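Local coordinates for protein alginate lyase, family PL7 (Zobellia galactanivorans, PDB 4BE3) that cleaves alginate exolytically, as a polysaccharide lyase of family PL7, at residues Phe187-Asn192 with Phe256-Tyr261. Sequence-based numbering, arbitrary orientation.
With SRT (S,R meso-tartaric acid), chain C.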
loop_
_atom_site.group_PDB
_atom_site.type_symbol
_atom_site.label_atom_id
_atom_site.label_comp_id
_atom_site.label_asym_id
_atom_site.label_seq_id
_atom_site.Cartn_x
_atom_site.Cartn_y
_atom_site.Cartn_z
ATOM N N PHE A 187 19.214 -7.336 18.670
ATOM C CA PHE A 187 17.815 -7.249 19.108
ATOM C C PHE A 187 16.942 -7.089 17.835
ATOM O O PHE A 187 17.498 -6.846 16.734
ATOM C CB PHE A 187 17.586 -6.043 20.100
ATOM C CG PHE A 187 17.937 -4.685 19.541
ATOM C CD1 PHE A 187 19.266 -4.276 19.565
ATOM C CD2 PHE A 187 16.923 -3.873 19.016
ATOM C CE1 PHE A 187 19.606 -2.971 19.100
ATOM C CE2 PHE A 187 17.246 -2.550 18.555
ATOM C CZ PHE A 187 18.582 -2.101 18.624
ATOM N N SER A 188 15.646 -7.324 18.028
ATOM C CA SER A 188 14.678 -7.245 16.921
ATOM C C SER A 188 13.622 -6.214 17.262
ATOM O O SER A 188 13.260 -6.093 18.421
ATOM C CB SER A 188 14.012 -8.649 16.828
ATOM O OG SER A 188 15.116 -9.518 16.395
ATOM N N TYR A 189 12.994 -5.594 16.245
ATOM C CA TYR A 189 11.820 -4.829 16.425
ATOM C C TYR A 189 10.850 -5.236 15.289
ATOM O O TYR A 189 11.267 -5.728 14.188
ATOM C CB TYR A 189 12.091 -3.309 16.446
ATOM C CG TYR A 189 12.654 -2.732 15.214
ATOM C CD1 TYR A 189 11.766 -2.477 14.083
ATOM C CD2 TYR A 189 13.933 -2.218 15.177
ATOM C CE1 TYR A 189 12.237 -1.834 12.896
ATOM C CE2 TYR A 189 14.454 -1.562 13.972
ATOM C CZ TYR A 189 13.557 -1.402 12.843
ATOM O OH TYR A 189 14.098 -0.717 11.763
ATOM N N GLU A 190 9.610 -5.040 15.599
ATOM C CA GLU A 190 8.563 -5.072 14.558
ATOM C C GLU A 190 7.679 -3.909 14.734
ATOM O O GLU A 190 7.194 -3.648 15.883
ATOM C CB GLU A 190 7.734 -6.371 14.780
ATOM C CG GLU A 190 6.558 -6.499 13.733
ATOM C CD GLU A 190 5.773 -7.788 13.956
ATOM O OE1 GLU A 190 6.220 -8.871 13.611
ATOM O OE2 GLU A 190 4.722 -7.712 14.669
ATOM N N ILE A 191 7.405 -3.184 13.630
ATOM C CA ILE A 191 6.430 -2.116 13.678
ATOM C C ILE A 191 5.259 -2.652 12.752
ATOM O O ILE A 191 5.487 -2.775 11.551
ATOM C CB ILE A 191 6.925 -0.868 13.022
ATOM C CG1 ILE A 191 8.280 -0.439 13.765
ATOM C CG2 ILE A 191 5.797 0.290 13.074
ATOM C CD1 ILE A 191 8.974 0.742 12.999
ATOM N N ASN A 192 4.139 -2.963 13.392
ATOM C CA ASN A 192 2.961 -3.540 12.641
ATOM C C ASN A 192 1.816 -2.586 12.694
ATOM O O ASN A 192 1.170 -2.399 13.772
ATOM C CB ASN A 192 2.660 -4.874 13.365
ATOM C CG ASN A 192 1.356 -5.495 12.819
ATOM O OD1 ASN A 192 1.015 -5.183 11.666
ATOM N ND2 ASN A 192 0.613 -6.251 13.622
ATOM N N PHE A 256 8.013 3.490 5.650
ATOM C CA PHE A 256 9.071 3.059 6.616
ATOM C C PHE A 256 10.405 3.518 6.231
ATOM O O PHE A 256 10.718 3.746 5.033
ATOM C CB PHE A 256 9.170 1.514 6.703
ATOM C CG PHE A 256 7.971 0.894 7.393
ATOM C CD1 PHE A 256 7.764 1.171 8.704
ATOM C CD2 PHE A 256 7.066 0.003 6.734
ATOM C CE1 PHE A 256 6.707 0.578 9.447
ATOM C CE2 PHE A 256 6.029 -0.688 7.451
ATOM C CZ PHE A 256 5.797 -0.322 8.813
ATOM N N LYS A 257 11.322 3.660 7.230
ATOM C CA LYS A 257 12.751 3.854 6.965
ATOM C C LYS A 257 13.557 2.995 7.931
ATOM O O LYS A 257 13.063 2.644 9.025
ATOM C CB LYS A 257 13.153 5.340 7.255
ATOM C CG LYS A 257 12.269 6.311 6.422
ATOM C CD LYS A 257 12.917 7.746 6.381
ATOM C CE LYS A 257 14.052 7.560 5.345
ATOM N NZ LYS A 257 15.091 8.622 5.394
ATOM N N LEU A 258 14.745 2.647 7.519
ATOM C CA LEU A 258 15.544 1.681 8.318
ATOM C C LEU A 258 16.961 1.981 7.986
ATOM O O LEU A 258 17.341 2.119 6.747
ATOM C CB LEU A 258 15.164 0.267 7.814
ATOM C CG LEU A 258 15.965 -0.868 8.472
ATOM C CD1 LEU A 258 15.021 -2.150 8.566
ATOM C CD2 LEU A 258 17.212 -1.288 7.696
ATOM N N GLY A 259 17.870 1.905 9.012
ATOM C CA GLY A 259 19.319 2.021 8.742
ATOM C C GLY A 259 19.989 2.727 9.956
ATOM O O GLY A 259 19.696 2.312 11.109
ATOM N N ALA A 260 20.859 3.722 9.667
ATOM C CA ALA A 260 21.538 4.484 10.729
ATOM C C ALA A 260 21.275 5.964 10.495
ATOM O O ALA A 260 21.940 6.593 9.671
ATOM C CB ALA A 260 23.019 4.171 10.697
ATOM N N TYR A 261 20.340 6.534 11.263
ATOM C CA TYR A 261 20.026 7.971 11.122
ATOM C C TYR A 261 20.650 8.539 12.394
ATOM O O TYR A 261 20.095 8.357 13.513
ATOM C CB TYR A 261 18.487 8.062 11.152
ATOM C CG TYR A 261 17.939 9.498 11.156
ATOM C CD1 TYR A 261 18.718 10.595 10.731
ATOM C CD2 TYR A 261 16.576 9.686 11.536
ATOM C CE1 TYR A 261 18.105 11.881 10.664
ATOM C CE2 TYR A 261 16.010 10.953 11.472
ATOM C CZ TYR A 261 16.757 11.991 11.050
ATOM O OH TYR A 261 16.139 13.234 11.002
HETATM O O1 SRT C . 13.352 13.098 5.780
HETATM O O11 SRT C . 13.222 10.833 6.196
HETATM C C1 SRT C . 13.394 11.864 5.515
HETATM C C2 SRT C . 13.841 11.341 4.193
HETATM O O2 SRT C . 13.068 10.291 3.570
HETATM C C3 SRT C . 14.967 12.064 3.501
HETATM O O3 SRT C . 15.878 11.323 4.198
HETATM C C4 SRT C . 15.063 12.008 2.043
HETATM O O4 SRT C . 15.900 11.313 1.477
HETATM O O41 SRT C . 14.198 12.545 1.353
#
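Ile191 and Phe256 meet where the two sheets of the PL7 beta-sandwich (jelly roll) face each other, on strands running nearly antiparallel with their axes 10.7 Å apart. No hydrogen bond joins the segments; the contact is made mainly by side chains, with one approach to the Ile191 carbonyl. The methyl CG2 of Ile191 lies in the plane of the Phe256 ring, at its edge, 3.8 Å from CE1. With CG2 anti to the backbone N (CG1 chi1 -58°), this branch reaches the ring, whose CZ also comes within 3.7 Å of Ile191 O. Ile110 and Leu82 pack round the same ring.

Contact thins toward Leu258, which reaches Tyr189 only with its end, the methyl CD1 lying 3.6 Å from Tyr189 OH. Tyr189 is buried, and its hydroxyl is hydrogen-bonded to Val107 O, which pays for its polarity.

The CB of Lys257 is directed away from 187-192. Its chain bends at chi3 (77°), and NZ hydrogen-bonds tartrate O11 at 3.0 Å and O3 at 3.1 Å while forming a salt bridge with Glu67. A methionine here would probably leave Glu67 without its cationic mate and the tartrate without two of its hydrogen bonds. Phe256 and Lys257 thus separate two chemistries: apolar side chains meet between the sheets, while the lysine offers positive charge to a bound carboxylate, consistent with a groove that receives an acidic polysaccharide.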